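Local coordinates for calcium-regulated actin-bundling protein (Dictyostelium discoideum, PDB 4X3N) that bundles actin filaments, binds calcium and may contribute to the structure and reorganization of filopodia and pseudopodia during cell movement, at residues C107-C110 with K114-N117; E202-L207 with A226-G231; L188-V193 with W277-D282; W54-K59 with K162-P167. One frame throughout, in Å; residues are numbered along the deposited sequence.

Interaction 1: C107-C110 with K114-N117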
loop_
_atom_site.group_PDB
_atom_site.type_symbol
_atom_site.label_atom_id
_atom_site.label_comp_id
_atom_site.label_asym_id
_atom_site.label_seq_id
_atom_site.Cartn_x
_atom_site.Cartn_y
_atom_site.Cartn_z
ATOM N N CYS A 107 9.005 -23.583 -1.874
ATOM C CA CYS A 107 9.899 -24.510 -1.224
ATOM C C CYS A 107 9.095 -25.647 -0.630
ATOM O O CYS A 107 9.513 -26.776 -0.720
ATOM C CB CYS A 107 10.698 -23.815 -0.113
ATOM S SG CYS A 107 11.916 -22.592 -0.656
ATOM N N LYS A 108 7.931 -25.356 -0.085
ATOM C CA LYS A 108 7.140 -26.410 0.536
ATOM C C LYS A 108 6.639 -27.367 -0.540
ATOM O O LYS A 108 6.680 -28.594 -0.379
ATOM C CB LYS A 108 5.971 -25.841 1.320
ATOM C CG LYS A 108 5.311 -26.844 2.259
ATOM C CD LYS A 108 4.335 -26.181 3.231
ATOM C CE LYS A 108 3.057 -25.760 2.523
ATOM N NZ LYS A 108 1.828 -25.966 3.356
ATOM N N PHE A 109 6.189 -26.798 -1.650
ATOM C CA PHE A 109 5.699 -27.598 -2.755
ATOM C C PHE A 109 6.774 -28.554 -3.252
ATOM O O PHE A 109 6.559 -29.744 -3.316
ATOM C CB PHE A 109 5.220 -26.733 -3.888
ATOM C CG PHE A 109 4.757 -27.524 -5.078
ATOM C CD1 PHE A 109 5.667 -28.019 -5.997
ATOM C CD2 PHE A 109 3.403 -27.786 -5.272
ATOM C CE1 PHE A 109 5.237 -28.757 -7.074
ATOM C CE2 PHE A 109 2.965 -28.488 -6.381
ATOM C CZ PHE A 109 3.886 -28.975 -7.273
ATOM N N CYS A 110 7.944 -28.012 -3.538
ATOM C CA CYS A 110 9.069 -28.773 -4.096
ATOM C C CYS A 110 9.694 -29.782 -3.132
ATOM O O CYS A 110 10.432 -30.686 -3.579
ATOM C CB CYS A 110 10.169 -27.805 -4.527
ATOM S SG CYS A 110 9.729 -26.840 -5.996
ATOM N N LYS A 114 5.304 -36.122 -2.545
ATOM C CA LYS A 114 4.281 -36.123 -3.562
ATOM C C LYS A 114 4.691 -35.394 -4.873
ATOM O O LYS A 114 4.082 -35.649 -5.898
ATOM C CB LYS A 114 3.077 -35.447 -2.963
ATOM C CG LYS A 114 1.854 -35.367 -3.840
ATOM C CD LYS A 114 0.680 -34.973 -2.954
ATOM C CE LYS A 114 -0.335 -34.089 -3.666
ATOM N NZ LYS A 114 -1.149 -34.871 -4.623
ATOM N N ASN A 115 5.697 -34.498 -4.847
ATOM C CA ASN A 115 6.131 -33.758 -6.034
ATOM C C ASN A 115 7.582 -33.997 -6.367
ATOM O O ASN A 115 8.252 -33.171 -7.039
ATOM C CB ASN A 115 5.959 -32.246 -5.819
ATOM C CG ASN A 115 4.561 -31.858 -5.436
ATOM O OD1 ASN A 115 3.605 -32.369 -5.995
ATOM N ND2 ASN A 115 4.429 -30.936 -4.482
ATOM N N LYS A 116 8.112 -35.120 -5.938
ATOM C CA LYS A 116 9.505 -35.381 -6.212
ATOM C C LYS A 116 9.829 -35.433 -7.714
ATOM O O LYS A 116 10.986 -35.285 -8.105
ATOM C CB LYS A 116 9.969 -36.652 -5.501
ATOM C CG LYS A 116 9.412 -37.977 -6.033
ATOM C CD LYS A 116 9.630 -39.118 -5.033
ATOM C CE LYS A 116 11.102 -39.326 -4.653
ATOM N NZ LYS A 116 11.800 -40.368 -5.463
ATOM N N ASN A 117 8.807 -35.651 -8.535
ATOM C CA ASN A 117 8.951 -35.614 -9.989
ATOM C C ASN A 117 9.426 -34.233 -10.450
ATOM O O ASN A 117 10.448 -34.088 -11.128
ATOM C CB ASN A 117 7.608 -35.973 -10.667
ATOM C CG ASN A 117 7.512 -35.471 -12.103
ATOM O OD1 ASN A 117 8.286 -35.868 -12.983
ATOM N ND2 ASN A 117 6.555 -34.590 -12.342
#
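Asn115 lays its side-chain amide on the phenyl ring of Phe109 and at the same time bonds to the backbone of that residue. ND2 stands 3.2 Å above the ring plane, over its centre, and the two planes are only 13° apart, a stacked amide-aromatic pair. The N-H of ND2 is aimed not into the ring but along the amide plane to Phe109 O, 2.7 Å from ND2, in a nearly straight bond of 175°. This donor approaches from above the carbonyl plane, so the same amide meets the ring and the oxygen together. The ring is brought beneath it because CG of Phe109 lies anti to the backbone N (chi1 178°), beside its own carbonyl carbon. OD1 of Asn115, 3.6 Å from Phe109 CZ, reaches over the far end of the ring. An alanine in place of Phe109 would probably keep the carbonyl bond but leave the Asn115 amide without the flat surface that limits its rotation.

All the close packing is confined to this pair. Lys108 and Lys116 start off away from the contact, and with Lys114 they lie on its solvent side and add nothing to the packing. Asn115 occupies the N-cap position of helix 116-121 yet makes no capping bond, its amide being given to the preceding helix. The contact thus spans the short connection between the last turn of helix 96-111 and the start of helix 116-121, while Phe109 also touches Val67, and Cys110 touches Phe63, on helix 61-79.

Interaction 2: E202-L207 with A226-G231; sequences EEKARL and AQIDSG
Ile228 drives its CD1 methyl against helix 181-211, meeting Lys204 about equally at the backbone and the side chain: CD1 is 3.7 Å from Lys204 CG and the same distance from Lys204 CA. The reach comes from an extended branch, with CG1 of Ile228 anti to the backbone N (chi1 -166°) and CD1 continuing outward. Leu207 CD1 and Glu203 CG approach the same methyl more loosely, at 4.3 Å and 4.2 Å from Ile228 CD1, so one methyl sits among three side chains of a helical face.

Glu203 offers only its aliphatic part here. The chain bends at chi2 (70°) and turns the carboxylate along its own helix to Arg206, nearly one turn further on, whose NE lies 3.0 Å from Glu203 OE1 within a salt bridge; Leu207 CD2 lies over the rim of that guanidinium. An alanine at Glu203 would probably cost Arg206 its close carboxylate partner, leaving the weak, long pair with Glu210, and thin the packing beside the Ile228 methyl. Lys204 runs across Ile228 at about a right angle and bends at chi3, its NZ making a weak hydrogen bond to Tyr200 OH, which is also bonded to Asp229 OD1.

The contact is apolar packing of an interhelical connection on a long helix, within the family's F-actin-bundling C-terminal region. Segment 226-231 runs from the last residues of helix 220-227 through a short 3-10 turn to the start of helix 232-255. Leu207 also packs on Met224 and Leu225 of the former, and Glu203 touches Leu233 of the latter, so the turn is seated against helix 181-211.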
loop_
_atom_site.group_PDB
_atom_site.type_symbol
_atom_site.label_atom_id
_atom_site.label_comp_id
_atom_site.label_asym_id
_atom_site.label_seq_id
_atom_site.Cartn_x
_atom_site.Cartn_y
_atom_site.Cartn_z
ATOM N N GLU A 202 -19.711 -18.568 -12.136
ATOM C CA GLU A 202 -20.485 -17.687 -11.200
ATOM C C GLU A 202 -21.935 -18.086 -11.157
ATOM O O GLU A 202 -22.586 -18.097 -10.096
ATOM C CB GLU A 202 -20.313 -16.196 -11.546
ATOM C CG GLU A 202 -19.039 -15.630 -10.900
ATOM C CD GLU A 202 -18.653 -14.253 -11.402
ATOM O OE1 GLU A 202 -19.319 -13.790 -12.362
ATOM O OE2 GLU A 202 -17.688 -13.659 -10.841
ATOM N N GLU A 203 -22.461 -18.398 -12.305
ATOM C CA GLU A 203 -23.819 -18.869 -12.345
ATOM C C GLU A 203 -24.019 -20.224 -11.623
ATOM O O GLU A 203 -25.034 -20.464 -11.058
ATOM C CB GLU A 203 -24.193 -19.074 -13.780
ATOM C CG GLU A 203 -25.511 -19.789 -14.011
ATOM C CD GLU A 203 -26.692 -18.941 -13.622
ATOM O OE1 GLU A 203 -26.518 -17.857 -13.017
ATOM O OE2 GLU A 203 -27.829 -19.384 -13.879
ATOM N N LYS A 204 -23.100 -21.154 -11.794
ATOM C CA LYS A 204 -23.127 -22.386 -11.051
ATOM C C LYS A 204 -23.219 -22.082 -9.569
ATOM O O LYS A 204 -24.072 -22.629 -8.883
ATOM C CB LYS A 204 -21.849 -23.134 -11.326
ATOM C CG LYS A 204 -22.059 -24.591 -11.504
ATOM C CD LYS A 204 -20.742 -25.349 -11.536
ATOM C CE LYS A 204 -20.760 -26.219 -12.749
ATOM N NZ LYS A 204 -19.487 -26.974 -12.787
ATOM N N ALA A 205 -22.351 -21.189 -9.080
ATOM C CA ALA A 205 -22.315 -20.837 -7.680
ATOM C C ALA A 205 -23.500 -20.040 -7.202
ATOM O O ALA A 205 -23.889 -20.146 -6.027
ATOM C CB ALA A 205 -21.043 -20.123 -7.317
ATOM N N ARG A 206 -24.069 -19.247 -8.094
ATOM C CA ARG A 206 -25.298 -18.568 -7.800
ATOM C C ARG A 206 -26.346 -19.627 -7.510
ATOM O O ARG A 206 -26.982 -19.608 -6.458
ATOM C CB ARG A 206 -25.796 -17.729 -8.994
ATOM C CG ARG A 206 -26.617 -16.507 -8.587
ATOM C CD ARG A 206 -27.922 -16.290 -9.379
ATOM N NE ARG A 206 -28.049 -16.979 -10.650
ATOM C CZ ARG A 206 -29.188 -17.476 -11.146
ATOM N NH1 ARG A 206 -30.328 -17.366 -10.527
ATOM N NH2 ARG A 206 -29.199 -18.102 -12.289
ATOM N N LEU A 207 -26.539 -20.520 -8.463
ATOM C CA LEU A 207 -27.540 -21.562 -8.337
ATOM C C LEU A 207 -27.308 -22.487 -7.132
ATOM O O LEU A 207 -28.253 -22.876 -6.446
ATOM C CB LEU A 207 -27.580 -22.403 -9.594
ATOM C CG LEU A 207 -27.945 -21.658 -10.859
ATOM C CD1 LEU A 207 -27.854 -22.612 -12.034
ATOM C CD2 LEU A 207 -29.319 -21.006 -10.746
ATOM N N ALA A 226 -28.654 -28.748 -12.179
ATOM C CA ALA A 226 -28.537 -30.073 -12.766
ATOM C C ALA A 226 -28.419 -29.986 -14.262
ATOM O O ALA A 226 -27.753 -30.795 -14.874
ATOM C CB ALA A 226 -29.750 -30.933 -12.388
ATOM N N GLN A 227 -29.071 -29.007 -14.867
ATOM C CA GLN A 227 -29.084 -28.914 -16.320
ATOM C C GLN A 227 -27.957 -28.020 -16.913
ATOM O O GLN A 227 -27.821 -27.889 -18.140
ATOM C CB GLN A 227 -30.451 -28.405 -16.750
ATOM C CG GLN A 227 -30.791 -28.761 -18.193
ATOM C CD GLN A 227 -30.994 -30.262 -18.412
ATOM O OE1 GLN A 227 -32.071 -30.792 -18.142
ATOM N NE2 GLN A 227 -29.971 -30.941 -18.924
ATOM N N ILE A 228 -27.124 -27.462 -16.035
ATOM C CA ILE A 228 -26.310 -26.297 -16.382
ATOM C C ILE A 228 -25.454 -26.460 -17.604
ATOM O O ILE A 228 -25.260 -25.501 -18.350
ATOM C CB ILE A 228 -25.407 -25.844 -15.212
ATOM C CG1 ILE A 228 -24.871 -24.458 -15.494
ATOM C CG2 ILE A 228 -24.263 -26.831 -14.984
ATOM C CD1 ILE A 228 -24.350 -23.765 -14.281
ATOM N N ASP A 229 -24.941 -27.648 -17.845
ATOM C CA ASP A 229 -24.054 -27.816 -18.979
ATOM C C ASP A 229 -24.730 -27.976 -20.334
ATOM O O ASP A 229 -24.071 -28.203 -21.320
ATOM C CB ASP A 229 -23.129 -28.968 -18.723
ATOM C CG ASP A 229 -22.213 -28.690 -17.592
ATOM O OD1 ASP A 229 -21.890 -27.502 -17.336
ATOM O OD2 ASP A 229 -21.804 -29.661 -16.945
ATOM N N SER A 230 -26.043 -27.840 -20.381
ATOM C CA SER A 230 -26.705 -27.731 -21.655
ATOM C C SER A 230 -27.327 -26.332 -21.688
ATOM O O SER A 230 -28.153 -26.021 -22.526
ATOM C CB SER A 230 -27.745 -28.875 -21.781
ATOM O OG SER A 230 -28.607 -28.912 -20.643
ATOM N N GLY A 231 -26.898 -25.469 -20.775
ATOM C CA GLY A 231 -27.387 -24.085 -20.725
ATOM C C GLY A 231 -26.576 -23.133 -21.585
ATOM O O GLY A 231 -25.627 -23.515 -22.229
#

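Interaction 3: L188-V193 with W277-D282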
loop_
_atom_site.group_PDB
_atom_site.type_symbol
_atom_site.label_atom_id
_atom_site.label_comp_id
_atom_site.label_asym_id
_atom_site.label_seq_id
_atom_site.Cartn_x
_atom_site.Cartn_y
_atom_site.Cartn_z
ATOM N N LEU A 188 -5.755 -13.103 -26.558
ATOM C CA LEU A 188 -7.046 -12.534 -26.202
ATOM C C LEU A 188 -8.178 -13.507 -26.378
ATOM O O LEU A 188 -9.146 -13.449 -25.624
ATOM C CB LEU A 188 -7.335 -11.273 -27.029
ATOM C CG LEU A 188 -6.358 -10.136 -26.780
ATOM C CD1 LEU A 188 -6.589 -8.990 -27.783
ATOM C CD2 LEU A 188 -6.506 -9.668 -25.355
ATOM N N ALA A 189 -8.088 -14.407 -27.345
ATOM C CA ALA A 189 -9.078 -15.451 -27.416
ATOM C C ALA A 189 -9.041 -16.363 -26.180
ATOM O O ALA A 189 -10.065 -16.808 -25.647
ATOM C CB ALA A 189 -8.866 -16.272 -28.678
ATOM N N LEU A 190 -7.838 -16.692 -25.743
ATOM C CA LEU A 190 -7.691 -17.403 -24.467
ATOM C C LEU A 190 -8.264 -16.600 -23.278
ATOM O O LEU A 190 -8.938 -17.159 -22.442
ATOM C CB LEU A 190 -6.242 -17.823 -24.251
ATOM C CG LEU A 190 -5.797 -19.054 -25.069
ATOM C CD1 LEU A 190 -4.296 -19.176 -25.203
ATOM C CD2 LEU A 190 -6.397 -20.332 -24.552
ATOM N N GLU A 191 -8.075 -15.286 -23.238
ATOM C CA GLU A 191 -8.606 -14.505 -22.153
ATOM C C GLU A 191 -10.139 -14.519 -22.236
ATOM O O GLU A 191 -10.829 -14.518 -21.228
ATOM C CB GLU A 191 -8.053 -13.066 -22.127
ATOM C CG GLU A 191 -8.719 -12.194 -21.078
ATOM C CD GLU A 191 -8.720 -12.810 -19.650
ATOM O OE1 GLU A 191 -7.797 -13.622 -19.325
ATOM O OE2 GLU A 191 -9.653 -12.494 -18.849
ATOM N N GLU A 192 -10.681 -14.534 -23.431
ATOM C CA GLU A 192 -12.121 -14.649 -23.550
ATOM C C GLU A 192 -12.626 -16.040 -23.012
ATOM O O GLU A 192 -13.693 -16.129 -22.468
ATOM C CB GLU A 192 -12.498 -14.382 -25.004
ATOM C CG GLU A 192 -13.925 -14.722 -25.378
ATOM C CD GLU A 192 -14.948 -13.868 -24.686
ATOM O OE1 GLU A 192 -14.591 -12.754 -24.323
ATOM O OE2 GLU A 192 -16.091 -14.341 -24.498
ATOM N N VAL A 193 -11.867 -17.121 -23.139
ATOM C CA VAL A 193 -12.243 -18.327 -22.448
ATOM C C VAL A 193 -12.304 -18.089 -20.939
ATOM O O VAL A 193 -13.220 -18.573 -20.279
ATOM C CB VAL A 193 -11.307 -19.499 -22.741
ATOM C CG1 VAL A 193 -11.667 -20.708 -21.909
ATOM C CG2 VAL A 193 -11.272 -19.854 -24.217
ATOM N N TRP A 277 4.410 -21.947 -27.094
ATOM C CA TRP A 277 4.308 -23.022 -26.117
ATOM C C TRP A 277 3.243 -22.696 -25.020
ATOM O O TRP A 277 2.455 -23.549 -24.610
ATOM C CB TRP A 277 5.695 -23.275 -25.466
ATOM C CG TRP A 277 5.684 -24.408 -24.426
ATOM C CD1 TRP A 277 6.027 -25.737 -24.635
ATOM C CD2 TRP A 277 5.313 -24.318 -23.048
ATOM N NE1 TRP A 277 5.895 -26.451 -23.470
ATOM C CE2 TRP A 277 5.437 -25.616 -22.489
ATOM C CE3 TRP A 277 4.859 -23.276 -22.232
ATOM C CZ2 TRP A 277 5.121 -25.889 -21.153
ATOM C CZ3 TRP A 277 4.561 -23.542 -20.906
ATOM C CH2 TRP A 277 4.693 -24.846 -20.379
ATOM N N TRP A 278 3.238 -21.454 -24.523
ATOM C CA TRP A 278 2.367 -21.120 -23.367
ATOM C C TRP A 278 0.915 -21.215 -23.768
ATOM O O TRP A 278 0.085 -21.783 -23.082
ATOM C CB TRP A 278 2.662 -19.687 -22.896
ATOM C CG TRP A 278 1.989 -19.327 -21.622
ATOM C CD1 TRP A 278 0.702 -18.810 -21.470
ATOM C CD2 TRP A 278 2.529 -19.422 -20.305
ATOM N NE1 TRP A 278 0.465 -18.556 -20.180
ATOM C CE2 TRP A 278 1.555 -18.929 -19.427
ATOM C CE3 TRP A 278 3.758 -19.843 -19.778
ATOM C CZ2 TRP A 278 1.753 -18.894 -18.038
ATOM C CZ3 TRP A 278 3.957 -19.790 -18.393
ATOM C CH2 TRP A 278 2.983 -19.303 -17.554
ATOM N N MET A 279 0.619 -20.640 -24.915
ATOM C CA MET A 279 -0.770 -20.638 -25.369
ATOM C C MET A 279 -1.289 -22.024 -25.624
ATOM O O MET A 279 -2.400 -22.343 -25.275
ATOM C CB MET A 279 -0.894 -19.776 -26.626
ATOM C CG MET A 279 -0.826 -18.302 -26.298
ATOM S SD MET A 279 -1.270 -17.249 -27.692
ATOM C CE MET A 279 -0.282 -17.985 -29.048
ATOM N N ASN A 280 -0.467 -22.884 -26.199
ATOM C CA ASN A 280 -0.857 -24.314 -26.371
ATOM C C ASN A 280 -1.015 -25.007 -25.076
ATOM O O ASN A 280 -1.978 -25.695 -24.851
ATOM C CB ASN A 280 0.119 -25.040 -27.302
ATOM C CG ASN A 280 -0.165 -24.746 -28.795
ATOM O OD1 ASN A 280 -1.005 -25.374 -29.388
ATOM N ND2 ASN A 280 0.509 -23.776 -29.369
ATOM N N ARG A 281 -0.057 -24.847 -24.181
ATOM C CA ARG A 281 -0.247 -25.384 -22.842
ATOM C C ARG A 281 -1.534 -24.974 -22.145
ATOM O O ARG A 281 -2.213 -25.770 -21.469
ATOM C CB ARG A 281 0.931 -24.942 -21.967
ATOM C CG ARG A 281 0.967 -25.599 -20.614
ATOM C CD ARG A 281 1.218 -27.095 -20.764
ATOM N NE ARG A 281 1.284 -27.725 -19.459
ATOM C CZ ARG A 281 0.224 -28.007 -18.692
ATOM N NH1 ARG A 281 -1.004 -27.724 -19.098
ATOM N NH2 ARG A 281 0.402 -28.573 -17.480
ATOM N N ASP A 282 -1.850 -23.702 -22.279
ATOM C CA ASP A 282 -2.980 -23.120 -21.566
ATOM C C ASP A 282 -4.298 -23.611 -22.176
ATOM O O ASP A 282 -5.221 -24.041 -21.472
ATOM C CB ASP A 282 -2.813 -21.626 -21.661
ATOM C CG ASP A 282 -3.692 -20.895 -20.714
ATOM O OD1 ASP A 282 -3.586 -21.205 -19.515
ATOM O OD2 ASP A 282 -4.432 -19.992 -21.155
#
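The carboxylate of Asp282 is the flat group that meets helix 181-211, and it does so through one oxygen: OD2 lies 3.9 Å from Leu190 CD2 and 4.1 Å from Leu190 CD1. Its other oxygen, OD1, is hydrogen-bonded to Tyr65 OH, which probably limits the rotation of the group, while Lys286 is only a long, weak ion partner of OD2. Two indoles stand on other flanks of helix 273-290. Arg281 CB lies over one face of Trp277, offset toward the rim, with Trp278 CE3 at the edge in plane; Trp278 meets Tyr65 and Trp69 edge-to-face.

The contact is helix-to-helix packing in the buried centre of a mainly helical fold, where helix 273-290 lies between the long helix 181-211 and helices 42-57 and 61-79. Leu190 supplies the contact from the other helix: its CG sits anti to the carbonyl carbon (chi1 -77°), which carries CD1 to 3.7 Å from Met279 CB and equally close to Met279 O. Met279 CG is touched by the same methyl. Leucine and methionine cross obliquely, whereas Leu190 and Asp282 run past each other in opposite directions. Leu190 also touches Val248 of helix 232-255.

Interaction 4: W54-K59 with K162-P167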
loop_
_atom_site.group_PDB
_atom_site.type_symbol
_atom_site.label_atom_id
_atom_site.label_comp_id
_atom_site.label_asym_id
_atom_site.label_seq_id
_atom_site.Cartn_x
_atom_site.Cartn_y
_atom_site.Cartn_z
ATOM N N TRP A 54 14.213 -18.828 -24.626
ATOM C CA TRP A 54 13.705 -20.140 -25.017
ATOM C C TRP A 54 14.868 -21.156 -25.272
ATOM O O TRP A 54 14.767 -22.330 -24.885
ATOM C CB TRP A 54 12.775 -20.013 -26.271
ATOM C CG TRP A 54 11.972 -21.235 -26.489
ATOM C CD1 TRP A 54 12.097 -22.146 -27.526
ATOM C CD2 TRP A 54 10.955 -21.735 -25.637
ATOM N NE1 TRP A 54 11.225 -23.169 -27.336
ATOM C CE2 TRP A 54 10.500 -22.935 -26.191
ATOM C CE3 TRP A 54 10.419 -21.307 -24.420
ATOM C CZ2 TRP A 54 9.506 -23.693 -25.597
ATOM C CZ3 TRP A 54 9.412 -22.058 -23.833
ATOM C CH2 TRP A 54 8.962 -23.228 -24.412
ATOM N N ALA A 55 15.968 -20.695 -25.865
ATOM C CA ALA A 55 17.050 -21.604 -26.262
ATOM C C ALA A 55 17.604 -22.216 -25.011
ATOM O O ALA A 55 17.933 -23.388 -25.004
ATOM C CB ALA A 55 18.147 -20.897 -27.027
ATOM N N GLU A 56 17.649 -21.440 -23.945
ATOM C CA GLU A 56 18.231 -21.885 -22.703
ATOM C C GLU A 56 17.299 -22.498 -21.721
ATOM O O GLU A 56 17.736 -23.236 -20.837
ATOM C CB GLU A 56 18.874 -20.684 -22.005
ATOM C CG GLU A 56 20.023 -20.009 -22.740
ATOM C CD GLU A 56 19.576 -19.013 -23.784
ATOM O OE1 GLU A 56 18.370 -18.695 -23.914
ATOM O OE2 GLU A 56 20.480 -18.483 -24.446
ATOM N N VAL A 57 16.007 -22.136 -21.760
ATOM C CA VAL A 57 15.124 -22.458 -20.615
ATOM C C VAL A 57 13.923 -23.309 -20.948
ATOM O O VAL A 57 13.220 -23.725 -20.036
ATOM C CB VAL A 57 14.665 -21.167 -19.832
ATOM C CG1 VAL A 57 13.450 -20.524 -20.444
ATOM C CG2 VAL A 57 14.440 -21.476 -18.351
ATOM N N SER A 58 13.769 -23.658 -22.228
ATOM C CA SER A 58 12.563 -24.314 -22.714
ATOM C C SER A 58 12.161 -25.544 -21.898
ATOM O O SER A 58 10.961 -25.840 -21.716
ATOM C CB SER A 58 12.737 -24.723 -24.213
ATOM O OG SER A 58 13.695 -25.760 -24.381
ATOM N N LYS A 59 13.151 -26.273 -21.397
ATOM C CA LYS A 59 12.822 -27.498 -20.655
ATOM C C LYS A 59 12.277 -27.264 -19.262
ATOM O O LYS A 59 11.712 -28.207 -18.652
ATOM C CB LYS A 59 14.047 -28.392 -20.591
ATOM C CG LYS A 59 14.542 -28.881 -21.963
ATOM C CD LYS A 59 15.986 -29.431 -21.895
ATOM C CE LYS A 59 16.133 -30.473 -20.774
ATOM N NZ LYS A 59 17.304 -31.396 -20.846
ATOM N N LYS A 162 19.382 -17.363 -12.931
ATOM C CA LYS A 162 20.477 -16.454 -13.065
ATOM C C LYS A 162 21.792 -17.051 -13.633
ATOM O O LYS A 162 22.653 -16.266 -14.085
ATOM C CB LYS A 162 20.800 -15.736 -11.746
ATOM C CG LYS A 162 21.430 -16.635 -10.660
ATOM C CD LYS A 162 21.523 -15.925 -9.336
ATOM C CE LYS A 162 21.812 -16.905 -8.208
ATOM N NZ LYS A 162 23.204 -17.369 -8.376
ATOM N N ASP A 163 21.942 -18.374 -13.665
ATOM C CA ASP A 163 23.113 -19.006 -14.373
ATOM C C ASP A 163 23.185 -18.537 -15.831
ATOM O O ASP A 163 24.215 -18.601 -16.455
ATOM C CB ASP A 163 22.980 -20.531 -14.462
ATOM C CG ASP A 163 22.924 -21.207 -13.119
ATOM O OD1 ASP A 163 23.497 -20.654 -12.119
ATOM O OD2 ASP A 163 22.279 -22.326 -13.084
ATOM N N PHE A 164 22.078 -18.086 -16.419
ATOM C CA PHE A 164 22.170 -17.512 -17.757
ATOM C C PHE A 164 21.386 -16.211 -17.980
ATOM O O PHE A 164 21.699 -15.548 -18.921
ATOM C CB PHE A 164 21.739 -18.505 -18.859
ATOM C CG PHE A 164 20.376 -19.026 -18.675
ATOM C CD1 PHE A 164 19.290 -18.283 -19.095
ATOM C CD2 PHE A 164 20.179 -20.242 -18.073
ATOM C CE1 PHE A 164 18.029 -18.757 -18.871
ATOM C CE2 PHE A 164 18.918 -20.700 -17.822
ATOM C CZ PHE A 164 17.834 -19.954 -18.232
ATOM N N ALA A 165 20.414 -15.897 -17.120
ATOM C CA ALA A 165 19.519 -14.767 -17.278
ATOM C C ALA A 165 19.931 -13.620 -16.358
ATOM O O ALA A 165 20.476 -13.867 -15.264
ATOM C CB ALA A 165 18.124 -15.228 -16.951
ATOM N N ASN A 166 19.730 -12.371 -16.817
ATOM C CA ASN A 166 19.924 -11.264 -15.966
ATOM C C ASN A 166 19.242 -10.075 -16.560
ATOM O O ASN A 166 18.856 -10.111 -17.730
ATOM C CB ASN A 166 21.421 -11.030 -15.721
ATOM C CG ASN A 166 22.148 -10.691 -16.965
ATOM O OD1 ASN A 166 22.085 -9.567 -17.478
ATOM N ND2 ASN A 166 22.858 -11.644 -17.465
ATOM N N PRO A 167 19.052 -9.018 -15.782
ATOM C CA PRO A 167 18.113 -8.003 -16.311
ATOM C C PRO A 167 18.566 -7.288 -17.599
ATOM O O PRO A 167 17.760 -6.989 -18.522
ATOM C CB PRO A 167 18.038 -7.009 -15.148
ATOM C CG PRO A 167 18.179 -7.852 -13.980
ATOM C CD PRO A 167 19.270 -8.837 -14.343
#
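Phe164 overlaps Glu56 with the full face of its ring: Glu56 CB stands 3.8 Å from the centroid of the Phe164 ring and 10° off the ring normal, a CH-pi contact almost straight above the centre. Glu56 CG continues over the rim, 4.1 Å from Phe164 CD1. At the edge of the ring, near its plane, Val57 CG2 comes to 3.7 Å from Phe164 CZ, so neighbouring residues of the helix end meet a face and the far tip of one aromatic. The ring reaches them with CG held between the backbone N and the carbonyl carbon (chi1 57°).

The end of helix 42-57 is irregular here: Val57 N bonds only weakly to Trp54 O, while Ser58 N also reaches that oxygen. On the other side, Phe164 belongs to the loop between helices 153-160 and 167-174, after the helix that leaves the EF-hand-like calcium site, and Asn166 OD1 caps the second helix at Asp169 N. Tyr53 adds a further ring beside Phe164, and Val57 also touches Phe49 and Leu50.

Glu56 divides its chemistry along its length. The chain bends at chi2, and the carboxylate leaves the ring for a salt bridge with Arg173 of helix 167-174. Dispersion and CH-pi attraction therefore act on its carbon end and charge on its oxygens, which probably restricts the side chain more than either would alone.

From the N terminus, segment 54-59 is the first to appear and finds its partner at 162-167, so interaction 4 closes a long loop that takes in the calcium site. Within that loop lies interaction 1, a short turn joining helices 96-111 and 116-121. The chain then enters helix 181-211, which serves both remaining contacts: interaction 3 opens at 188-193 and closes only at 277-282, enclosing interaction 2, where the turn before helix 232-255 returns to the long helix. No two loops cross. Interactions 3 and 4 nevertheless touch through Trp277 CB and Trp54 CH2, 3.4 Å apart, tying helix 273-290 to helix 42-57, whereas interactions 2 and 4 have centres about 44 Å apart.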